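PDB 5IKY: oxalate biosynthetic component 1, which produces oxalate in quorum sensing-dependent oxalogenesis, a bifunctional enzyme joining a serine hydrolase of the alpha/beta-hydrolase fold to an additional lyase activity. Local coordinates for residues A[292-297]-A[324-329]; A[301-306]-A[600-605]; A[309-314]-A[338-343]; A[533-538]-A[707-712]. All coordinates share one frame; numbering follows the deposited sequence.

Contact 1 (A[292-297]-A[324-329]); sequences PLRRAH and GGYDNP
Arg294 carries everything that segment 292-297 gives to segment 324-329, reaching across to Tyr326, Asp327 and Asn328. Its CG lies anti to the carbonyl carbon, and the chain then bends at chi3 (65°), which turns the guanidinium toward Asp327 O and the Asn328 amide even though Arg294 and Asn328 stay 10.7 Å apart at their CA atoms. NE, the first nitrogen along the chain, donates to Thr280 O. Further out, Arg294 NH1 donates to Asp327 O at 3.3 Å with that oxygen close to the guanidinium plane, and also to Ser289 O. These acceptors sit in the loops at the magnesium-bearing end of a TIM barrel: segment 292-297 belongs to the connection after strand 275-278, while Tyr326 pairs through its backbone with Val318 in a small antiparallel hairpin, its side chain about 7 Å from the magnesium ion. Arg294 NH2 is 2.9 Å from Asn328 OD1 and lies in the carbonyl plane of that amide, at a C=O...N angle of 159°. The same OD1 takes a weak second bond from NH1, while Asn328 ND2 donates to Gly316 O and thereby fixes the amide's rotation. The Tyr326 ring plane and the guanidinium plane are 88° apart, with Tyr326 CE2 3.5 Å from Arg294 NH2. The Arg294 side chain also touches Phe332 of helix 330-343.

Contact 2 (A[301-306]-A[600-605]); sequences YGHAQL and ARSFGI
Ser602, in the last turn of helix 592-602, comes up to the imidazole of His303 with its hydroxyl: Ser602 OG is 3.3 Å from His303 CD2, the nearest ring atom, and 4.2 Å from His303 NE2. The hydroxyl is itself hydrogen-bonded back to its own helix, at Ala599 O and Thr598 O. Next along, Phe603 receives His303 CB over one face of its ring, a CH-pi contact 3.7 Å from the Phe603 ring centroid. The two rings are nearly parallel (23°) but slid apart, so they barely overlap, with centroids 4.8 Å from each other. Gly604, at positive phi, completes a Schellman motif after the helix. On the other segment, His303 and Ala304 are the middle residues of a type I turn from Gly302 to Gln305, which runs into a G1 beta bulge where Gln305 and Leu306 face Tyr301. This turn belongs to the beta-keto acid cleavage enzyme region, so here that region touches the cap domain. From the cap side His303 also meets the ring of His578. With van der Waals and CH-pi contact alone between the segments, their fit depends on shape, and polar anchoring comes from Arg574, which donates to His303 O.

Contact 3 (A[309-314]-A[338-343]); sequences DVASFS and AHFAEV
Phe340 points the far end of its ring from helix 330-343 into the outer face of strand 310-313, where it meets Ala311. The closest pair is Phe340 CZ with Ala311 CB at 3.7 Å; Phe340 CE2 follows at 3.9 Å from the same Ala311 CB. CG stands anti to the carbonyl carbon (chi1 -73°), which carries the ring toward the strand. Ala311 approaches obliquely, whereas Ser312 O lies near the ring plane at the edge, 4.0 Å from Phe340 CZ. That carbonyl has its real polar partner in Thr280 OG1. Phe313 is the third side chain, and its contact is looser: Phe313 CD1 lies 4.3 Å from Phe340 CE2, which approaches the Phe313 ring obliquely. Phe313 also touches Leu333 and Leu337 of the same helix, and Pro347 and Ile349 of the next strand.

The strand and helix segments run antiparallel, at 175° with axes 10.6 Å apart, as expected for a beta-alpha unit of a TIM barrel, and since strand 346-351 then pairs parallel with 310-313 the whole is a beta-alpha-beta crossover. Alternation along the strand sorts its residues: Ala311 and Phe313 point toward the helix, while Ser312 points away from it, its side chain about 5 Å from the magnesium ion. The backbone of Ala311 is hydrogen-bonded to Arg346 and Glu348 in the neighbouring strand. Apart from Ser312 O at the edge of the ring the contact is apolar, so helix and strand rely here on van der Waals packing of the Phe340 ring end against the Ala311 methyl and Phe313.

Contact 4 (A[533-538]-A[707-712]); sequences ALFRQA and LGLRQS
Leu709 fits its two methyl groups against neighbouring residues Phe535 and Arg536, where helix 530-541 packs against a short 3-10 turn of the cap domain. The leading pair is Leu709 CD1 with Phe535 CD2, at 3.9 Å; the same CD1 methyl of Leu709 is 4.1 Å from Phe535 CG, so it sits beside the root of the ring and approaches it obliquely. The phenyl extends from the helix with CG anti to the backbone N (chi1 -174°), which takes it toward segment 707-712. The other methyl, Leu709 CD2, is shared: it lies 4.2 Å from Phe535 CD2 and 4.1 Å from Arg536 NE, again at an oblique angle to the guanidinium.

Behind this first shell stand polar anchors. Arg536 is extended from CG to NE, passes across the leucine and ends in a salt bridge from NH2 to Asp523 OD2, which holds its stem beside Leu709. Helix 518-524, home of that aspartate, also supplies Glu519 OE2 as the acceptor for Gly708 N, so it grips both sides of the contact. Elsewhere on helix 530-541, Leu534 and Ala538 pack on Ile564 of cap helix 562-579. Beyond Leu709, the side chains of the turn reach into the C-terminal hydrolase region: Arg710 donates to Leu1001 O and Ser1006 O, and Gln711 NE2 to Thr1005 O. The turn's own backbone closes with Gln711 N 3.1 Å from Gly708 O and Ser712 N 3.2 Å from Leu709 O.

How the contacts relate
From the N terminus, contact 1 opens first at 292-297, followed by contact 2 at 301-306 and contact 3 at 309-314. Contact 1 closes at 324-329 and contact 3 at 338-343, so these two cross, and they meet directly where Asn328 CB lies 3.2 Å from Ser314 O. Both bind parts of the barrel to one another. Contact 2 stays open until 600-605; contact 3 is nested within its loop, while contacts 1 and 4 each cross it. Contact 4, from 533-538 to 707-712, comes wholly after contacts 1 and 3. Contacts 2 and 4, with centres about 19 Å apart, tie the cap domain to loop 301-306 of the barrel and to helix 530-541.

Contact 1 (A[292-297]-A[324-329])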
loop_
_atom_site.group_PDB
_atom_site.type_symbol
_atom_site.label_atom_id
_atom_site.label_comp_id
_atom_site.label_asym_id
_atom_site.label_seq_id
_atom_site.Cartn_x
_atom_site.Cartn_y
_atom_site.Cartn_z
ATOM N N PRO A 292 4.606 20.796 28.436
ATOM C CA PRO A 292 5.586 20.091 27.600
ATOM C C PRO A 292 5.007 18.821 26.968
ATOM O O PRO A 292 5.630 18.237 26.081
ATOM C CB PRO A 292 6.710 19.749 28.585
ATOM C CG PRO A 292 6.555 20.733 29.702
ATOM C CD PRO A 292 5.081 20.971 29.820
ATOM N N LEU A 293 3.828 18.404 27.423
ATOM C CA LEU A 293 3.158 17.240 26.853
ATOM C C LEU A 293 2.847 17.465 25.376
ATOM O O LEU A 293 2.810 16.522 24.586
ATOM C CB LEU A 293 1.874 16.926 27.629
ATOM C CG LEU A 293 0.994 15.801 27.077
ATOM C CD1 LEU A 293 1.768 14.498 27.014
ATOM C CD2 LEU A 293 -0.269 15.635 27.909
ATOM N N ARG A 294 2.656 18.727 25.005
ATOM C CA ARG A 294 2.304 19.084 23.635
ATOM C C ARG A 294 3.443 18.835 22.641
ATOM O O ARG A 294 3.304 19.121 21.453
ATOM C CB ARG A 294 1.861 20.549 23.570
ATOM C CG ARG A 294 0.593 20.843 24.367
ATOM C CD ARG A 294 0.122 22.275 24.162
ATOM N NE ARG A 294 -0.300 22.521 22.786
ATOM C CZ ARG A 294 -0.736 23.694 22.335
ATOM N NH1 ARG A 294 -0.807 24.735 23.151
ATOM N NH2 ARG A 294 -1.105 23.825 21.066
ATOM N N ARG A 295 4.561 18.302 23.127
ATOM C CA ARG A 295 5.674 17.928 22.257
ATOM C C ARG A 295 6.348 16.630 22.711
ATOM O O ARG A 295 7.320 16.186 22.104
ATOM C CB ARG A 295 6.706 19.057 22.189
ATOM C CG ARG A 295 7.289 19.469 23.531
ATOM C CD ARG A 295 8.386 20.517 23.348
ATOM N NE ARG A 295 8.929 20.981 24.622
ATOM C CZ ARG A 295 8.461 22.023 25.302
ATOM N NH1 ARG A 295 7.436 22.724 24.833
ATOM N NH2 ARG A 295 9.021 22.367 26.455
ATOM N N ALA A 296 5.819 16.023 23.768
ATOM C CA ALA A 296 6.395 14.799 24.322
ATOM C C ALA A 296 6.294 13.620 23.354
ATOM O O ALA A 296 7.102 12.695 23.406
ATOM C CB ALA A 296 5.724 14.450 25.640
ATOM N N HIS A 297 5.301 13.656 22.471
ATOM C CA HIS A 297 5.124 12.597 21.480
ATOM C C HIS A 297 5.977 12.828 20.235
ATOM O O HIS A 297 6.043 11.976 19.350
ATOM C CB HIS A 297 3.647 12.455 21.094
ATOM C CG HIS A 297 3.020 13.714 20.573
ATOM N ND1 HIS A 297 3.297 14.962 21.087
ATOM C CD2 HIS A 297 2.094 13.906 19.602
ATOM C CE1 HIS A 297 2.585 15.871 20.443
ATOM N NE2 HIS A 297 1.846 15.256 19.538
ATOM N N GLY A 324 -14.635 26.020 23.556
ATOM C CA GLY A 324 -13.369 25.321 23.630
ATOM C C GLY A 324 -12.272 26.104 22.943
ATOM O O GLY A 324 -12.464 27.258 22.551
ATOM N N GLY A 325 -11.117 25.470 22.789
ATOM C CA GLY A 325 -9.968 26.119 22.195
ATOM C C GLY A 325 -8.771 26.070 23.120
ATOM O O GLY A 325 -8.833 25.486 24.202
ATOM N N TYR A 326 -7.678 26.691 22.697
ATOM C CA TYR A 326 -6.439 26.660 23.460
ATOM C C TYR A 326 -5.561 27.845 23.087
ATOM O O TYR A 326 -5.681 28.402 21.996
ATOM C CB TYR A 326 -5.696 25.338 23.227
ATOM C CG TYR A 326 -5.538 24.961 21.768
ATOM C CD1 TYR A 326 -6.574 24.347 21.071
ATOM C CD2 TYR A 326 -4.351 25.208 21.088
ATOM C CE1 TYR A 326 -6.435 24.000 19.740
ATOM C CE2 TYR A 326 -4.204 24.860 19.755
ATOM C CZ TYR A 326 -5.249 24.258 19.088
ATOM O OH TYR A 326 -5.113 23.910 17.763
ATOM N N ASP A 327 -4.685 28.235 24.005
ATOM C CA ASP A 327 -3.797 29.361 23.771
ATOM C C ASP A 327 -2.427 28.868 23.313
ATOM O O ASP A 327 -2.044 27.730 23.586
ATOM C CB ASP A 327 -3.668 30.214 25.036
ATOM C CG ASP A 327 -2.936 31.519 24.786
ATOM O OD1 ASP A 327 -3.145 32.116 23.708
ATOM O OD2 ASP A 327 -2.158 31.948 25.664
ATOM N N ASN A 328 -1.699 29.721 22.603
ATOM C CA ASN A 328 -0.344 29.398 22.179
ATOM C C ASN A 328 0.614 30.553 22.464
ATOM O O ASN A 328 0.956 31.316 21.560
ATOM C CB ASN A 328 -0.312 29.040 20.686
ATOM C CG ASN A 328 -1.230 27.873 20.339
ATOM O OD1 ASN A 328 -0.878 26.710 20.536
ATOM N ND2 ASN A 328 -2.408 28.182 19.811
ATOM N N PRO A 329 1.043 30.689 23.728
ATOM C CA PRO A 329 1.968 31.753 24.133
ATOM C C PRO A 329 3.288 31.692 23.366
ATOM O O PRO A 329 3.693 30.618 22.919
ATOM C CB PRO A 329 2.186 31.484 25.625
ATOM C CG PRO A 329 0.977 30.723 26.049
ATOM C CD PRO A 329 0.625 29.863 24.874
#

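Contact 2 (A[301-306]-A[600-605])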
loop_
_atom_site.group_PDB
_atom_site.type_symbol
_atom_site.label_atom_id
_atom_site.label_comp_id
_atom_site.label_asym_id
_atom_site.label_seq_id
_atom_site.Cartn_x
_atom_site.Cartn_y
_atom_site.Cartn_z
ATOM N N TYR A 301 10.985 7.156 16.908
ATOM C CA TYR A 301 10.269 5.905 17.162
ATOM C C TYR A 301 10.894 4.711 16.449
ATOM O O TYR A 301 11.480 4.851 15.375
ATOM C CB TYR A 301 8.804 6.025 16.732
ATOM C CG TYR A 301 7.970 6.974 17.565
ATOM C CD1 TYR A 301 7.324 6.536 18.715
ATOM C CD2 TYR A 301 7.811 8.303 17.189
ATOM C CE1 TYR A 301 6.553 7.396 19.473
ATOM C CE2 TYR A 301 7.043 9.173 17.939
ATOM C CZ TYR A 301 6.416 8.714 19.081
ATOM O OH TYR A 301 5.650 9.579 19.830
ATOM N N GLY A 302 10.750 3.534 17.051
ATOM C CA GLY A 302 11.162 2.289 16.428
ATOM C C GLY A 302 12.662 2.082 16.346
ATOM O O GLY A 302 13.447 2.915 16.803
ATOM N N HIS A 303 13.060 0.957 15.757
ATOM C CA HIS A 303 14.472 0.627 15.596
ATOM C C HIS A 303 15.148 1.561 14.600
ATOM O O HIS A 303 16.341 1.837 14.709
ATOM C CB HIS A 303 14.638 -0.826 15.142
ATOM C CG HIS A 303 14.177 -1.832 16.149
ATOM N ND1 HIS A 303 14.752 -1.956 17.395
ATOM C CD2 HIS A 303 13.200 -2.769 16.091
ATOM C CE1 HIS A 303 14.146 -2.921 18.064
ATOM N NE2 HIS A 303 13.200 -3.431 17.295
ATOM N N ALA A 304 14.377 2.045 13.633
ATOM C CA ALA A 304 14.904 2.951 12.619
ATOM C C ALA A 304 15.122 4.350 13.188
ATOM O O ALA A 304 15.736 5.200 12.539
ATOM C CB ALA A 304 13.971 3.006 11.421
ATOM N N GLN A 305 14.613 4.576 14.400
ATOM C CA GLN A 305 14.758 5.852 15.098
ATOM C C GLN A 305 14.266 7.033 14.262
ATOM O O GLN A 305 14.955 8.042 14.129
ATOM C CB GLN A 305 16.217 6.068 15.509
ATOM C CG GLN A 305 16.661 5.209 16.684
ATOM C CD GLN A 305 16.028 5.643 17.995
ATOM O OE1 GLN A 305 14.964 5.153 18.379
ATOM N NE2 GLN A 305 16.682 6.569 18.689
ATOM N N LEU A 306 13.071 6.897 13.698
ATOM C CA LEU A 306 12.498 7.952 12.873
ATOM C C LEU A 306 11.492 8.778 13.662
ATOM O O LEU A 306 10.761 8.259 14.507
ATOM C CB LEU A 306 11.836 7.358 11.629
ATOM C CG LEU A 306 12.770 6.594 10.689
ATOM C CD1 LEU A 306 12.013 6.059 9.484
ATOM C CD2 LEU A 306 13.913 7.490 10.252
ATOM N N ALA A 600 16.047 -7.750 11.496
ATOM C CA ALA A 600 16.688 -7.272 10.278
ATOM C C ALA A 600 15.763 -6.358 9.480
ATOM O O ALA A 600 16.153 -5.253 9.100
ATOM C CB ALA A 600 17.138 -8.449 9.426
ATOM N N ARG A 601 14.542 -6.821 9.228
ATOM C CA ARG A 601 13.568 -6.056 8.452
ATOM C C ARG A 601 13.267 -4.700 9.084
ATOM O O ARG A 601 13.095 -3.705 8.382
ATOM C CB ARG A 601 12.265 -6.846 8.285
ATOM C CG ARG A 601 12.185 -7.661 7.001
ATOM C CD ARG A 601 10.783 -8.211 6.770
ATOM N NE ARG A 601 10.417 -9.234 7.747
ATOM C CZ ARG A 601 10.531 -10.542 7.536
ATOM N NH1 ARG A 601 11.003 -10.990 6.380
ATOM N NH2 ARG A 601 10.171 -11.405 8.478
ATOM N N SER A 602 13.207 -4.670 10.411
ATOM C CA SER A 602 12.884 -3.444 11.133
ATOM C C SER A 602 14.020 -2.426 11.061
ATOM O O SER A 602 13.784 -1.218 11.120
ATOM C CB SER A 602 12.552 -3.758 12.594
ATOM O OG SER A 602 13.656 -4.356 13.250
ATOM N N PHE A 603 15.250 -2.916 10.935
ATOM C CA PHE A 603 16.410 -2.039 10.806
ATOM C C PHE A 603 16.665 -1.662 9.349
ATOM O O PHE A 603 17.611 -0.937 9.043
ATOM C CB PHE A 603 17.658 -2.699 11.399
ATOM C CG PHE A 603 17.776 -2.549 12.892
ATOM C CD1 PHE A 603 17.146 -3.440 13.746
ATOM C CD2 PHE A 603 18.524 -1.522 13.441
ATOM C CE1 PHE A 603 17.257 -3.308 15.117
ATOM C CE2 PHE A 603 18.639 -1.383 14.811
ATOM C CZ PHE A 603 18.004 -2.278 15.650
ATOM N N GLY A 604 15.815 -2.158 8.454
ATOM C CA GLY A 604 15.916 -1.835 7.043
ATOM C C GLY A 604 16.766 -2.813 6.256
ATOM O O GLY A 604 16.800 -2.769 5.026
ATOM N N ILE A 605 17.456 -3.699 6.968
ATOM C CA ILE A 605 18.306 -4.700 6.335
ATOM C C ILE A 605 17.501 -5.929 5.923
ATOM O O ILE A 605 16.969 -6.643 6.768
ATOM C CB ILE A 605 19.453 -5.135 7.267
ATOM C CG1 ILE A 605 20.367 -3.947 7.576
ATOM C CG2 ILE A 605 20.250 -6.270 6.643
ATOM C CD1 ILE A 605 21.551 -4.299 8.449
#

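Contact 3 (A[309-314]-A[338-343])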
loop_
_atom_site.group_PDB
_atom_site.type_symbol
_atom_site.label_atom_id
_atom_site.label_comp_id
_atom_site.label_asym_id
_atom_site.label_seq_id
_atom_site.Cartn_x
_atom_site.Cartn_y
_atom_site.Cartn_z
ATOM N N ASP A 309 7.127 13.486 10.764
ATOM C CA ASP A 309 7.627 14.450 9.802
ATOM C C ASP A 309 7.044 15.833 10.049
ATOM O O ASP A 309 7.705 16.846 9.838
ATOM C CB ASP A 309 7.309 13.984 8.385
ATOM C CG ASP A 309 7.784 12.570 8.125
ATOM O OD1 ASP A 309 8.980 12.398 7.804
ATOM O OD2 ASP A 309 6.962 11.631 8.246
ATOM N N VAL A 310 5.798 15.871 10.504
ATOM C CA VAL A 310 5.085 17.130 10.655
ATOM C C VAL A 310 4.329 17.177 11.981
ATOM O O VAL A 310 3.822 16.159 12.445
ATOM C CB VAL A 310 4.100 17.348 9.480
ATOM C CG1 VAL A 310 3.306 18.618 9.668
ATOM C CG2 VAL A 310 4.851 17.388 8.151
ATOM N N ALA A 311 4.275 18.356 12.599
ATOM C CA ALA A 311 3.469 18.559 13.798
ATOM C C ALA A 311 2.702 19.882 13.728
ATOM O O ALA A 311 3.183 20.863 13.159
ATOM C CB ALA A 311 4.345 18.516 15.043
ATOM N N SER A 312 1.507 19.899 14.310
ATOM C CA SER A 312 0.653 21.082 14.296
ATOM C C SER A 312 1.299 22.262 15.011
ATOM O O SER A 312 1.994 22.101 16.014
ATOM C CB SER A 312 -0.702 20.766 14.933
ATOM O OG SER A 312 -1.467 19.930 14.087
ATOM N N PHE A 313 1.053 23.455 14.481
ATOM C CA PHE A 313 1.659 24.670 14.998
ATOM C C PHE A 313 0.739 25.854 14.708
ATOM O O PHE A 313 0.453 26.153 13.551
ATOM C CB PHE A 313 3.040 24.882 14.367
ATOM C CG PHE A 313 3.838 25.995 14.990
ATOM C CD1 PHE A 313 4.584 25.774 16.136
ATOM C CD2 PHE A 313 3.853 27.258 14.418
ATOM C CE1 PHE A 313 5.325 26.794 16.708
ATOM C CE2 PHE A 313 4.594 28.283 14.985
ATOM C CZ PHE A 313 5.330 28.049 16.132
ATOM N N SER A 314 0.263 26.514 15.759
ATOM C CA SER A 314 -0.607 27.675 15.593
ATOM C C SER A 314 -0.025 28.903 16.283
ATOM O O SER A 314 -0.067 29.014 17.506
ATOM C CB SER A 314 -2.008 27.382 16.132
ATOM O OG SER A 314 -2.655 26.388 15.354
ATOM N N ALA A 338 12.062 25.105 18.782
ATOM C CA ALA A 338 13.404 24.675 19.153
ATOM C C ALA A 338 13.457 23.155 19.210
ATOM O O ALA A 338 14.408 22.537 18.732
ATOM C CB ALA A 338 13.814 25.273 20.481
ATOM N N HIS A 339 12.414 22.565 19.784
ATOM C CA HIS A 339 12.307 21.118 19.900
ATOM C C HIS A 339 12.087 20.446 18.541
ATOM O O HIS A 339 12.701 19.418 18.254
ATOM C CB HIS A 339 11.174 20.745 20.855
ATOM C CG HIS A 339 11.000 19.271 21.028
ATOM N ND1 HIS A 339 11.824 18.516 21.834
ATOM C CD2 HIS A 339 10.105 18.409 20.492
ATOM C CE1 HIS A 339 11.443 17.252 21.789
ATOM N NE2 HIS A 339 10.401 17.161 20.981
ATOM N N PHE A 340 11.215 21.028 17.716
ATOM C CA PHE A 340 10.980 20.531 16.356
ATOM C C PHE A 340 12.296 20.381 15.594
ATOM O O PHE A 340 12.499 19.419 14.853
ATOM C CB PHE A 340 10.062 21.469 15.559
ATOM C CG PHE A 340 8.610 21.435 15.969
ATOM C CD1 PHE A 340 8.215 20.940 17.196
ATOM C CD2 PHE A 340 7.635 21.910 15.105
ATOM C CE1 PHE A 340 6.884 20.939 17.561
ATOM C CE2 PHE A 340 6.299 21.899 15.461
ATOM C CZ PHE A 340 5.923 21.410 16.690
ATOM N N ALA A 341 13.186 21.346 15.788
ATOM C CA ALA A 341 14.445 21.402 15.054
ATOM C C ALA A 341 15.416 20.311 15.494
ATOM O O ALA A 341 16.113 19.725 14.667
ATOM C CB ALA A 341 15.085 22.776 15.219
ATOM N N GLU A 342 15.462 20.040 16.794
ATOM C CA GLU A 342 16.373 19.035 17.330
ATOM C C GLU A 342 15.951 17.624 16.930
ATOM O O GLU A 342 16.769 16.707 16.898
ATOM C CB GLU A 342 16.454 19.144 18.855
ATOM N N VAL A 343 14.671 17.459 16.618
ATOM C CA VAL A 343 14.109 16.139 16.363
ATOM C C VAL A 343 13.883 15.924 14.860
ATOM O O VAL A 343 13.822 14.792 14.384
ATOM C CB VAL A 343 12.788 15.950 17.158
ATOM C CG1 VAL A 343 12.213 14.570 16.958
ATOM C CG2 VAL A 343 13.034 16.187 18.638
#

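Contact 4 (A[533-538]-A[707-712])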
loop_
_atom_site.group_PDB
_atom_site.type_symbol
_atom_site.label_atom_id
_atom_site.label_comp_id
_atom_site.label_asym_id
_atom_site.label_seq_id
_atom_site.Cartn_x
_atom_site.Cartn_y
_atom_site.Cartn_z
ATOM N N ALA A 533 17.590 8.335 0.694
ATOM C CA ALA A 533 18.656 9.326 0.627
ATOM C C ALA A 533 20.020 8.659 0.472
ATOM O O ALA A 533 20.889 9.161 -0.242
ATOM C CB ALA A 533 18.637 10.207 1.861
ATOM N N LEU A 534 20.200 7.525 1.141
ATOM C CA LEU A 534 21.471 6.814 1.098
ATOM C C LEU A 534 21.733 6.240 -0.291
ATOM O O LEU A 534 22.862 6.285 -0.785
ATOM C CB LEU A 534 21.503 5.702 2.147
ATOM C CG LEU A 534 22.856 5.003 2.305
ATOM C CD1 LEU A 534 23.923 6.001 2.723
ATOM C CD2 LEU A 534 22.761 3.869 3.309
ATOM N N PHE A 535 20.690 5.710 -0.924
ATOM C CA PHE A 535 20.814 5.171 -2.275
ATOM C C PHE A 535 21.146 6.271 -3.283
ATOM O O PHE A 535 21.982 6.080 -4.169
ATOM C CB PHE A 535 19.530 4.450 -2.695
ATOM C CG PHE A 535 19.640 3.748 -4.022
ATOM C CD1 PHE A 535 20.180 2.472 -4.105
ATOM C CD2 PHE A 535 19.216 4.367 -5.187
ATOM C CE1 PHE A 535 20.291 1.828 -5.325
ATOM C CE2 PHE A 535 19.326 3.727 -6.410
ATOM C CZ PHE A 535 19.863 2.457 -6.478
ATOM N N ARG A 536 20.488 7.419 -3.151
ATOM C CA ARG A 536 20.756 8.557 -4.027
ATOM C C ARG A 536 22.159 9.110 -3.796
ATOM O O ARG A 536 22.752 9.714 -4.689
ATOM C CB ARG A 536 19.716 9.656 -3.816
ATOM C CG ARG A 536 18.364 9.344 -4.430
ATOM C CD ARG A 536 17.311 10.308 -3.935
ATOM N NE ARG A 536 16.036 10.122 -4.615
ATOM C CZ ARG A 536 14.893 10.652 -4.198
ATOM N NH1 ARG A 536 14.874 11.392 -3.100
ATOM N NH2 ARG A 536 13.773 10.435 -4.873
ATOM N N GLN A 537 22.679 8.898 -2.593
ATOM C CA GLN A 537 24.042 9.291 -2.266
ATOM C C GLN A 537 25.043 8.400 -3.008
ATOM O O GLN A 537 26.114 8.857 -3.417
ATOM C CB GLN A 537 24.263 9.225 -0.752
ATOM C CG GLN A 537 25.570 9.829 -0.284
ATOM C CD GLN A 537 25.763 9.703 1.213
ATOM O OE1 GLN A 537 24.797 9.699 1.978
ATOM N NE2 GLN A 537 27.015 9.592 1.640
ATOM N N ALA A 538 24.684 7.130 -3.185
ATOM C CA ALA A 538 25.513 6.193 -3.944
ATOM C C ALA A 538 25.406 6.485 -5.421
ATOM O O ALA A 538 26.397 6.444 -6.151
ATOM C CB ALA A 538 25.110 4.754 -3.658
ATOM N N LEU A 707 9.427 2.619 -4.764
ATOM C CA LEU A 707 9.245 2.375 -6.190
ATOM C C LEU A 707 9.733 3.549 -7.030
ATOM O O LEU A 707 9.918 3.423 -8.240
ATOM C CB LEU A 707 7.773 2.096 -6.494
ATOM C CG LEU A 707 7.179 0.867 -5.812
ATOM C CD1 LEU A 707 5.687 0.773 -6.083
ATOM C CD2 LEU A 707 7.896 -0.378 -6.295
ATOM N N GLY A 708 9.938 4.689 -6.381
ATOM C CA GLY A 708 10.332 5.903 -7.072
ATOM C C GLY A 708 11.752 5.877 -7.603
ATOM O O GLY A 708 12.043 6.482 -8.635
ATOM N N LEU A 709 12.634 5.171 -6.900
ATOM C CA LEU A 709 14.047 5.102 -7.270
ATOM C C LEU A 709 14.265 4.599 -8.700
ATOM O O LEU A 709 15.236 4.982 -9.351
ATOM C CB LEU A 709 14.807 4.209 -6.288
ATOM C CG LEU A 709 14.812 4.675 -4.830
ATOM C CD1 LEU A 709 15.546 3.676 -3.949
ATOM C CD2 LEU A 709 15.432 6.065 -4.704
ATOM N N ARG A 710 13.354 3.756 -9.184
ATOM C CA ARG A 710 13.467 3.171 -10.522
ATOM C C ARG A 710 13.457 4.214 -11.639
ATOM O O ARG A 710 13.998 3.977 -12.719
ATOM C CB ARG A 710 12.330 2.174 -10.774
ATOM C CG ARG A 710 12.064 1.197 -9.646
ATOM C CD ARG A 710 11.090 0.106 -10.086
ATOM N NE ARG A 710 9.933 0.653 -10.785
ATOM C CZ ARG A 710 9.442 0.166 -11.920
ATOM N NH1 ARG A 710 9.999 -0.894 -12.492
ATOM N NH2 ARG A 710 8.385 0.739 -12.479
ATOM N N GLN A 711 12.837 5.361 -11.378
ATOM C CA GLN A 711 12.619 6.368 -12.413
ATOM C C GLN A 711 13.797 7.325 -12.566
ATOM O O GLN A 711 13.820 8.149 -13.481
ATOM C CB GLN A 711 11.345 7.156 -12.113
ATOM C CG GLN A 711 10.116 6.274 -11.987
ATOM C CD GLN A 711 9.956 5.340 -13.169
ATOM O OE1 GLN A 711 10.052 5.759 -14.322
ATOM N NE2 GLN A 711 9.715 4.063 -12.888
ATOM N N SER A 712 14.767 7.212 -11.667
ATOM C CA SER A 712 15.993 7.998 -11.753
ATOM C C SER A 712 16.749 7.731 -13.053
ATOM O O SER A 712 16.813 6.590 -13.514
ATOM C CB SER A 712 16.900 7.697 -10.561
ATOM O OG SER A 712 18.195 8.225 -10.777
#